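Local coordinates for glycosyl hydrolase family 26 (Bacteroides ovatus, PDB 4ZXO), which is a beta-mannanase that probably hydrolyses the beta-mannan backbone of galactomannan by internal cleavage, at residues N18-E23 with D263-L268; K25-G30 with Y293-V298; F63-I68 with V79-L84. One frame throughout, in Å; residues are numbered along the deposited sequence.

Overall arrangement
All three contacts reach the parallel sheet of a TIM barrel. Contacts 1 and 2 are neighbours, with centres about 8 Å apart, because strands 266-271 and 295-300 pair in that sheet and helix 22-25 runs on into strand 27-32. They touch directly: Ser296 N lies 2.8 Å from Ile266 O. Contact 3 lies across the chain's centre from both, its centre about 27 Å from that of contact 1 and 25 Å from that of contact 2, although strand 60-64 pairs with strand 27-32. The bound potassium ion is about 8 Å from the side chain of Phe29 in contact 2.

Contact 1: N18-E23 with D263-L268; sequences NLKQAE and DKPIAL
The Pro265 ring meets Leu19 through CB and CG and Lys20 through CG and CD. Leu19 CB stands 4.1 Å from Pro265 CB, while Leu19 O lies 3.8 Å from the same CB. The Lys20 chain crosses the ring obliquely, Lys20 CG 4.0 Å from Pro265 CD. That chain is extended up to CE and then bends at the last torsion (chi4 -82°), which puts NZ beside the backbone of Asp263. Lys20 NZ and Asp263 O are 2.7 Å apart, but the angle is poor for a hydrogen bond. The charged ends are linked through a water instead: it accepts from Lys20 NZ at 3.1 Å and donates to Asp263 OD1 at 2.9 Å. The direct separation of Lys20 NZ and Asp263 OD1, 4.1 Å, is too long for a salt bridge.

Further out, backbone geometry sets these groups in place. Residues Leu19 to Ala22 form a type I beta turn that leads from one helix to the next, with Gln21 at the N-cap of the second; Gln21 NE2 also donates to Asn18 OD1 at 2.8 Å. On the other segment, Asp263 follows helix 241-262 in a Schellman motif, at positive phi, and the chain then enters strand 266-271. The contact thus joins the helical N-terminal region to a helix-to-strand connection of the TIM barrel. Lys264 NZ turns to the carbonyls of Asp226 and Ile229. Apolar around Pro265, the contact ends on its more exposed side in a water-mediated link between opposite charges, whose attraction would probably be moderated by solvent.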
loop_
_atom_site.group_PDB
_atom_site.type_symbol
_atom_site.label_atom_id
_atom_site.label_comp_id
_atom_site.label_asym_id
_atom_site.label_seq_id
_atom_site.Cartn_x
_atom_site.Cartn_y
_atom_site.Cartn_z
ATOM N N ASN A 18 14.001 3.770 -8.701
ATOM C CA ASN A 18 14.220 2.342 -8.578
ATOM C C ASN A 18 12.921 1.551 -8.793
ATOM O O ASN A 18 12.952 0.468 -9.416
ATOM C CB ASN A 18 14.899 2.054 -7.220
ATOM C CG ASN A 18 16.398 2.377 -7.279
ATOM O OD1 ASN A 18 17.104 1.794 -8.107
ATOM N ND2 ASN A 18 16.850 3.339 -6.522
ATOM N N LEU A 19 11.773 2.097 -8.375
ATOM C CA LEU A 19 10.489 1.436 -8.701
ATOM C C LEU A 19 10.302 1.364 -10.208
ATOM O O LEU A 19 9.784 0.368 -10.742
ATOM C CB LEU A 19 9.320 2.186 -8.060
ATOM C CG LEU A 19 9.326 2.121 -6.524
ATOM C CD1 LEU A 19 8.110 2.888 -5.947
ATOM C CD2 LEU A 19 9.328 0.673 -6.022
ATOM N N LYS A 20 10.802 2.390 -10.912
ATOM C CA LYS A 20 10.667 2.431 -12.367
ATOM C C LYS A 20 11.578 1.451 -13.104
ATOM O O LYS A 20 11.414 1.269 -14.296
ATOM C CB LYS A 20 10.900 3.852 -12.894
ATOM C CG LYS A 20 9.711 4.743 -12.614
ATOM C CD LYS A 20 10.098 6.192 -12.907
ATOM C CE LYS A 20 8.891 7.132 -12.612
ATOM N NZ LYS A 20 7.708 7.369 -13.620
ATOM N N GLN A 21 12.517 0.807 -12.432
ATOM C CA GLN A 21 13.304 -0.196 -13.156
ATOM C C GLN A 21 12.949 -1.609 -12.700
ATOM O O GLN A 21 13.713 -2.541 -12.846
ATOM C CB GLN A 21 14.806 0.048 -13.040
ATOM C CG GLN A 21 15.347 0.021 -11.677
ATOM C CD GLN A 21 16.861 0.193 -11.692
ATOM O OE1 GLN A 21 17.495 0.078 -12.758
ATOM N NE2 GLN A 21 17.456 0.481 -10.521
ATOM N N ALA A 22 11.718 -1.762 -12.225
ATOM C CA ALA A 22 11.198 -3.077 -11.857
ATOM C C ALA A 22 11.396 -4.172 -12.893
ATOM O O ALA A 22 11.633 -5.315 -12.536
ATOM C CB ALA A 22 9.708 -2.962 -11.546
ATOM N N GLU A 23 11.227 -3.845 -14.171
ATOM C CA GLU A 23 11.336 -4.870 -15.194
ATOM C C GLU A 23 12.729 -5.527 -15.105
ATOM O O GLU A 23 12.883 -6.758 -15.304
ATOM C CB GLU A 23 11.070 -4.271 -16.571
ATOM C CG GLU A 23 11.044 -5.316 -17.653
ATOM C CD GLU A 23 10.220 -4.854 -18.823
ATOM O OE1 GLU A 23 10.433 -3.703 -19.261
ATOM O OE2 GLU A 23 9.347 -5.632 -19.274
ATOM N N ASP A 263 3.623 6.656 -18.068
ATOM C CA ASP A 263 4.975 6.555 -17.476
ATOM C C ASP A 263 4.949 6.510 -15.942
ATOM O O ASP A 263 5.575 7.332 -15.253
ATOM C CB ASP A 263 5.887 7.702 -17.944
ATOM C CG ASP A 263 7.324 7.440 -17.658
ATOM O OD1 ASP A 263 7.736 6.253 -17.550
ATOM O OD2 ASP A 263 8.092 8.428 -17.603
ATOM N N LYS A 264 4.237 5.517 -15.415
ATOM C CA LYS A 264 4.184 5.274 -13.979
ATOM C C LYS A 264 4.568 3.847 -13.747
ATOM O O LYS A 264 4.143 2.982 -14.525
ATOM C CB LYS A 264 2.766 5.479 -13.394
ATOM C CG LYS A 264 2.190 6.871 -13.709
ATOM C CD LYS A 264 2.978 7.993 -13.034
ATOM C CE LYS A 264 2.270 9.349 -13.229
ATOM N NZ LYS A 264 3.202 10.452 -12.770
ATOM N N PRO A 265 5.298 3.571 -12.654
ATOM C CA PRO A 265 5.508 2.190 -12.201
ATOM C C PRO A 265 4.182 1.648 -11.685
ATOM O O PRO A 265 3.309 2.422 -11.301
ATOM C CB PRO A 265 6.524 2.353 -11.070
ATOM C CG PRO A 265 6.284 3.685 -10.539
ATOM C CD PRO A 265 5.856 4.548 -11.703
ATOM N N ILE A 266 4.105 0.326 -11.609
ATOM C CA ILE A 266 2.876 -0.353 -11.228
ATOM C C ILE A 266 3.131 -1.312 -10.064
ATOM O O ILE A 266 4.275 -1.735 -9.805
ATOM C CB ILE A 266 2.281 -1.118 -12.431
ATOM C CG1 ILE A 266 3.195 -2.277 -12.845
ATOM C CG2 ILE A 266 1.995 -0.109 -13.585
ATOM C CD1 ILE A 266 2.589 -3.136 -13.958
ATOM N N ALA A 267 2.070 -1.646 -9.357
ATOM C CA ALA A 267 2.207 -2.532 -8.228
ATOM C C ALA A 267 0.896 -3.244 -7.906
ATOM O O ALA A 267 -0.176 -2.701 -8.123
ATOM C CB ALA A 267 2.677 -1.744 -6.963
ATOM N N LEU A 268 1.017 -4.446 -7.362
ATOM C CA LEU A 268 -0.137 -5.140 -6.817
ATOM C C LEU A 268 -0.159 -4.797 -5.326
ATOM O O LEU A 268 0.590 -5.356 -4.534
ATOM C CB LEU A 268 -0.030 -6.636 -7.104
ATOM C CG LEU A 268 -1.139 -7.551 -6.565
ATOM C CD1 LEU A 268 -2.584 -7.109 -6.923
ATOM C CD2 LEU A 268 -0.898 -8.959 -7.063
HETATM O O HOH W 1 7.337 4.723 -15.117
#

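Contact 2: K25-G30 with Y293-V298; sequences KGILFG and YPLSYV
Ile27 has CG2 anti to the backbone N and CG1 beside that N (chi1 -52°); both branches touch Leu295, and CG2 alone goes on to the Tyr297 backbone and Val298 CG1. Ile27 CG1 lies 3.4 Å from Leu295 O; Ile27 CG2 packs on Leu295 CB, comes within 3.7 Å of Tyr297 CA and reaches Val298 CG1 at 3.8 Å. Val298 holds CG1 between its backbone N and carbonyl carbon (chi1 55°), and this same methyl, Val298 CG1, meets Phe29 CD1 obliquely at 4.0 Å. Leu28 and Tyr297 point to the other face of the sheet, their CB atoms 3.8 Å apart.

Three backbone bonds fix the register. Leu28 N donates to Ser296 O at 3.0 Å. Val298 N then donates to Leu28 O at 2.9 Å, and Gly30 N to Val298 O at 2.7 Å. Beside Gly26, a water donates to both Gly26 O and Ser296 O, bridging the two backbones. Ile290 of helix 281-290 packs against Ile27, Leu295 and Val298, and Phe324 meets the Phe29 ring edge-to-face. Such parallel pairing of an early strand, 27-32, with a late one, 295-300, is how the cylinder of a TIM barrel closes.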
loop_
_atom_site.group_PDB
_atom_site.type_symbol
_atom_site.label_atom_id
_atom_site.label_comp_id
_atom_site.label_asym_id
_atom_site.label_seq_id
_atom_site.Cartn_x
_atom_site.Cartn_y
_atom_site.Cartn_z
ATOM N N LYS A 25 14.823 -5.415 -12.298
ATOM C CA LYS A 25 15.282 -5.811 -10.947
ATOM C C LYS A 25 14.436 -6.904 -10.321
ATOM O O LYS A 25 14.929 -7.657 -9.491
ATOM C CB LYS A 25 15.281 -4.594 -9.997
ATOM C CG LYS A 25 16.167 -3.401 -10.430
ATOM C CD LYS A 25 17.640 -3.747 -10.428
ATOM C CE LYS A 25 18.184 -3.794 -9.023
ATOM N NZ LYS A 25 19.703 -3.987 -9.061
ATOM N N GLY A 26 13.142 -6.931 -10.640
ATOM C CA GLY A 26 12.258 -7.922 -10.015
ATOM C C GLY A 26 11.172 -7.224 -9.216
ATOM O O GLY A 26 11.030 -5.998 -9.287
ATOM N N ILE A 27 10.454 -8.025 -8.445
ATOM C CA ILE A 27 9.243 -7.606 -7.732
ATOM C C ILE A 27 9.497 -7.661 -6.232
ATOM O O ILE A 27 9.713 -8.743 -5.694
ATOM C CB ILE A 27 8.053 -8.523 -8.051
ATOM C CG1 ILE A 27 7.810 -8.689 -9.554
ATOM C CG2 ILE A 27 6.781 -7.956 -7.404
ATOM C CD1 ILE A 27 6.757 -9.730 -9.912
ATOM N N LEU A 28 9.473 -6.524 -5.540
ATOM C CA LEU A 28 9.599 -6.572 -4.071
ATOM C C LEU A 28 8.438 -7.258 -3.450
ATOM O O LEU A 28 7.312 -6.984 -3.819
ATOM C CB LEU A 28 9.703 -5.147 -3.503
ATOM C CG LEU A 28 10.967 -4.362 -3.918
ATOM C CD1 LEU A 28 10.699 -2.820 -3.805
ATOM C CD2 LEU A 28 12.155 -4.793 -3.077
ATOM N N PHE A 29 8.693 -8.136 -2.480
ATOM C CA PHE A 29 7.602 -8.763 -1.765
ATOM C C PHE A 29 7.242 -7.993 -0.512
ATOM O O PHE A 29 8.146 -7.608 0.253
ATOM C CB PHE A 29 7.955 -10.186 -1.370
ATOM C CG PHE A 29 6.789 -10.909 -0.729
ATOM C CD1 PHE A 29 5.718 -11.367 -1.514
ATOM C CD2 PHE A 29 6.702 -11.044 0.639
ATOM C CE1 PHE A 29 4.593 -12.000 -0.914
ATOM C CE2 PHE A 29 5.586 -11.669 1.226
ATOM C CZ PHE A 29 4.544 -12.154 0.458
ATOM N N GLY A 30 5.927 -7.836 -0.265
ATOM C CA GLY A 30 5.427 -7.027 0.816
ATOM C C GLY A 30 4.451 -7.735 1.753
ATOM O O GLY A 30 3.729 -8.652 1.343
ATOM N N TYR A 293 4.377 -9.699 -15.460
ATOM C CA TYR A 293 4.116 -8.259 -15.478
ATOM C C TYR A 293 5.210 -7.537 -14.740
ATOM O O TYR A 293 5.744 -8.059 -13.773
ATOM C CB TYR A 293 2.763 -7.939 -14.815
ATOM C CG TYR A 293 1.616 -8.648 -15.473
ATOM C CD1 TYR A 293 1.016 -8.121 -16.643
ATOM C CD2 TYR A 293 1.129 -9.855 -14.965
ATOM C CE1 TYR A 293 -0.014 -8.767 -17.241
ATOM C CE2 TYR A 293 0.118 -10.514 -15.610
ATOM C CZ TYR A 293 -0.478 -9.963 -16.703
ATOM O OH TYR A 293 -1.520 -10.621 -17.351
ATOM N N PRO A 294 5.507 -6.302 -15.164
ATOM C CA PRO A 294 6.636 -5.541 -14.582
ATOM C C PRO A 294 6.293 -4.881 -13.263
ATOM O O PRO A 294 6.421 -3.675 -13.106
ATOM C CB PRO A 294 6.958 -4.497 -15.657
ATOM C CG PRO A 294 5.562 -4.278 -16.368
ATOM C CD PRO A 294 4.862 -5.617 -16.312
ATOM N N LEU A 295 5.845 -5.673 -12.312
ATOM C CA LEU A 295 5.428 -5.102 -11.045
ATOM C C LEU A 295 6.619 -4.616 -10.244
ATOM O O LEU A 295 7.650 -5.322 -10.131
ATOM C CB LEU A 295 4.714 -6.137 -10.178
ATOM C CG LEU A 295 3.466 -6.738 -10.806
ATOM C CD1 LEU A 295 2.812 -7.641 -9.744
ATOM C CD2 LEU A 295 2.488 -5.684 -11.200
ATOM N N SER A 296 6.470 -3.459 -9.588
ATOM C CA SER A 296 7.524 -3.006 -8.678
ATOM C C SER A 296 7.454 -3.710 -7.342
ATOM O O SER A 296 8.489 -3.901 -6.691
ATOM C CB SER A 296 7.447 -1.512 -8.429
ATOM O OG SER A 296 7.594 -0.816 -9.640
ATOM N N TYR A 297 6.226 -4.047 -6.907
ATOM C CA TYR A 297 6.069 -4.796 -5.678
ATOM C C TYR A 297 4.704 -5.477 -5.659
ATOM O O TYR A 297 3.810 -5.149 -6.469
ATOM C CB TYR A 297 6.259 -3.928 -4.415
ATOM C CG TYR A 297 5.347 -2.723 -4.215
ATOM C CD1 TYR A 297 4.198 -2.776 -3.402
ATOM C CD2 TYR A 297 5.659 -1.514 -4.842
ATOM C CE1 TYR A 297 3.412 -1.600 -3.199
ATOM C CE2 TYR A 297 4.925 -0.390 -4.658
ATOM C CZ TYR A 297 3.806 -0.420 -3.849
ATOM O OH TYR A 297 3.098 0.770 -3.758
ATOM N N VAL A 298 4.585 -6.475 -4.783
ATOM C CA VAL A 298 3.340 -7.202 -4.535
ATOM C C VAL A 298 3.220 -7.311 -3.037
ATOM O O VAL A 298 4.185 -7.757 -2.379
ATOM C CB VAL A 298 3.316 -8.634 -5.172
ATOM C CG1 VAL A 298 4.465 -9.478 -4.759
ATOM C CG2 VAL A 298 2.007 -9.376 -4.810
HETATM O O HOH W 2 11.062 -3.713 -7.770
#

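Contact 3: F63-I68 with V79-L84; sequences FDLGEI and VSFAHL
Phe81 and Ile68 make the CH-pi part of this contact. Ile68 CG1 sits over the centre of the Phe81 ring, 4.0 Å from the centroid and 12° off the normal, and Ile68 CD1 lies over the same face. With CG1 anti to the backbone N (chi1 -160°), Ile68 sets that carbon over the ring. The rim is close too, with CZ of Phe81 3.5 Å from Ile68 CB. An alanine in place of Phe81 would probably leave Ile68 CG1 and CD1 without the ring they cover and open a gap beside the 65-68 turn.

Apolar contacts continue along the helix through Leu84, one turn on. Leu84 CD2 packs on Phe63 CD1 at 3.6 Å, and Leu84 CD1 meets Leu65 CD2 at 4.3 Å. This is the first half of a beta-alpha-beta crossover, in which strand 60-64 leads by a loop into helix 81-93 and then to strand 97-101. Val142 and Phe145 of helix 132-147 touch both Leu65 and Ile68.

A van der Waals contact with a carbonyl adds to these, Leu84 CD1 lying 3.5 Å from Asp64 O, which accepts from Asn75 ND2.

Several polar bonds within each segment shape its backbone. Gly66 N donates to Asp64 OD2 at 2.8 Å, on the anti side of the carboxylate, forming an Asx turn; Asp64 OD1 bonds to Ser101 and His103. Residues 65-68 make a type II beta turn, with Ile68 N donating to Leu65 O. At the helix start, Ser80 OG accepts from His83 N at 2.9 Å, the N-cap bond of the helix that carries Phe81 and Leu84.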
loop_
_atom_site.group_PDB
_atom_site.type_symbol
_atom_site.label_atom_id
_atom_site.label_comp_id
_atom_site.label_asym_id
_atom_site.label_seq_id
_atom_site.Cartn_x
_atom_site.Cartn_y
_atom_site.Cartn_z
ATOM N N PHE A 63 1.783 -0.243 6.691
ATOM C CA PHE A 63 1.101 -0.022 7.954
ATOM C C PHE A 63 -0.043 0.933 7.672
ATOM O O PHE A 63 -0.104 1.509 6.589
ATOM C CB PHE A 63 2.046 0.556 9.041
ATOM C CG PHE A 63 3.336 -0.228 9.219
ATOM C CD1 PHE A 63 3.398 -1.333 10.087
ATOM C CD2 PHE A 63 4.461 0.129 8.494
ATOM C CE1 PHE A 63 4.563 -2.043 10.215
ATOM C CE2 PHE A 63 5.672 -0.562 8.619
ATOM C CZ PHE A 63 5.720 -1.668 9.480
ATOM N N ASP A 64 -0.928 1.130 8.644
ATOM C CA ASP A 64 -2.110 1.985 8.405
ATOM C C ASP A 64 -2.138 3.141 9.361
ATOM O O ASP A 64 -1.789 3.005 10.536
ATOM C CB ASP A 64 -3.382 1.154 8.524
ATOM C CG ASP A 64 -4.551 1.771 7.736
ATOM O OD1 ASP A 64 -4.708 1.386 6.555
ATOM O OD2 ASP A 64 -5.235 2.701 8.238
ATOM N N LEU A 65 -2.518 4.306 8.829
ATOM C CA LEU A 65 -2.621 5.519 9.652
ATOM C C LEU A 65 -4.054 5.811 10.141
ATOM O O LEU A 65 -4.280 6.816 10.795
ATOM C CB LEU A 65 -2.079 6.723 8.901
ATOM C CG LEU A 65 -0.623 6.612 8.521
ATOM C CD1 LEU A 65 -0.147 7.900 7.818
ATOM C CD2 LEU A 65 0.282 6.237 9.740
ATOM N N GLY A 66 -4.995 4.910 9.876
ATOM C CA GLY A 66 -6.363 5.134 10.306
ATOM C C GLY A 66 -6.425 5.452 11.784
ATOM O O GLY A 66 -5.818 4.746 12.616
ATOM N N GLU A 67 -7.167 6.524 12.085
ATOM C CA GLU A 67 -7.405 7.133 13.428
ATOM C C GLU A 67 -6.302 8.076 13.860
ATOM O O GLU A 67 -6.440 8.725 14.887
ATOM C CB GLU A 67 -7.692 6.086 14.526
ATOM C CG GLU A 67 -8.927 5.253 14.182
ATOM C CD GLU A 67 -9.404 4.402 15.331
ATOM O OE1 GLU A 67 -8.979 4.592 16.499
ATOM O OE2 GLU A 67 -10.258 3.548 15.097
ATOM N N ILE A 68 -5.243 8.274 13.069
ATOM C CA ILE A 68 -4.312 9.354 13.415
ATOM C C ILE A 68 -5.048 10.668 13.452
ATOM O O ILE A 68 -4.708 11.560 14.275
ATOM C CB ILE A 68 -3.084 9.402 12.461
ATOM C CG1 ILE A 68 -1.912 10.183 13.155
ATOM C CG2 ILE A 68 -3.479 9.999 11.079
ATOM C CD1 ILE A 68 -0.578 9.848 12.604
ATOM N N VAL A 79 -2.202 -0.428 17.056
ATOM C CA VAL A 79 -0.751 -0.314 17.068
ATOM C C VAL A 79 -0.378 1.137 17.309
ATOM O O VAL A 79 -0.941 2.041 16.656
ATOM C CB VAL A 79 -0.121 -0.755 15.732
ATOM C CG1 VAL A 79 1.398 -0.681 15.832
ATOM C CG2 VAL A 79 -0.532 -2.209 15.413
ATOM N N SER A 80 0.538 1.410 18.249
ATOM C CA SER A 80 0.763 2.814 18.563
ATOM C C SER A 80 1.499 3.501 17.404
ATOM O O SER A 80 2.300 2.881 16.718
ATOM C CB SER A 80 1.582 2.999 19.855
ATOM O OG SER A 80 2.938 2.534 19.660
ATOM N N PHE A 81 1.253 4.783 17.240
ATOM C CA PHE A 81 1.963 5.533 16.229
ATOM C C PHE A 81 3.443 5.599 16.562
ATOM O O PHE A 81 4.279 5.618 15.651
ATOM C CB PHE A 81 1.353 6.932 16.075
ATOM C CG PHE A 81 -0.051 6.874 15.550
ATOM C CD1 PHE A 81 -0.285 6.348 14.287
ATOM C CD2 PHE A 81 -1.139 7.267 16.340
ATOM C CE1 PHE A 81 -1.580 6.226 13.802
ATOM C CE2 PHE A 81 -2.439 7.114 15.890
ATOM C CZ PHE A 81 -2.666 6.597 14.589
ATOM N N ALA A 82 3.801 5.620 17.845
ATOM C CA ALA A 82 5.222 5.650 18.174
ATOM C C ALA A 82 5.892 4.316 17.761
ATOM O O ALA A 82 7.060 4.289 17.295
ATOM C CB ALA A 82 5.422 5.925 19.660
ATOM N N HIS A 83 5.155 3.202 17.887
ATOM C CA HIS A 83 5.693 1.909 17.369
ATOM C C HIS A 83 5.774 1.892 15.856
ATOM O O HIS A 83 6.800 1.454 15.296
ATOM C CB HIS A 83 4.838 0.715 17.802
ATOM C CG HIS A 83 5.235 0.150 19.131
ATOM N ND1 HIS A 83 4.317 -0.402 20.004
ATOM C CD2 HIS A 83 6.473 -0.061 19.683
ATOM C CE1 HIS A 83 4.964 -0.897 21.056
ATOM N NE2 HIS A 83 6.268 -0.679 20.902
ATOM N N LEU A 84 4.736 2.391 15.169
ATOM C CA LEU A 84 4.804 2.458 13.691
ATOM C C LEU A 84 6.048 3.234 13.270
ATOM O O LEU A 84 6.772 2.837 12.337
ATOM C CB LEU A 84 3.578 3.152 13.098
ATOM C CG LEU A 84 2.275 2.362 13.261
ATOM C CD1 LEU A 84 1.120 3.083 12.551
ATOM C CD2 LEU A 84 2.423 0.953 12.682
#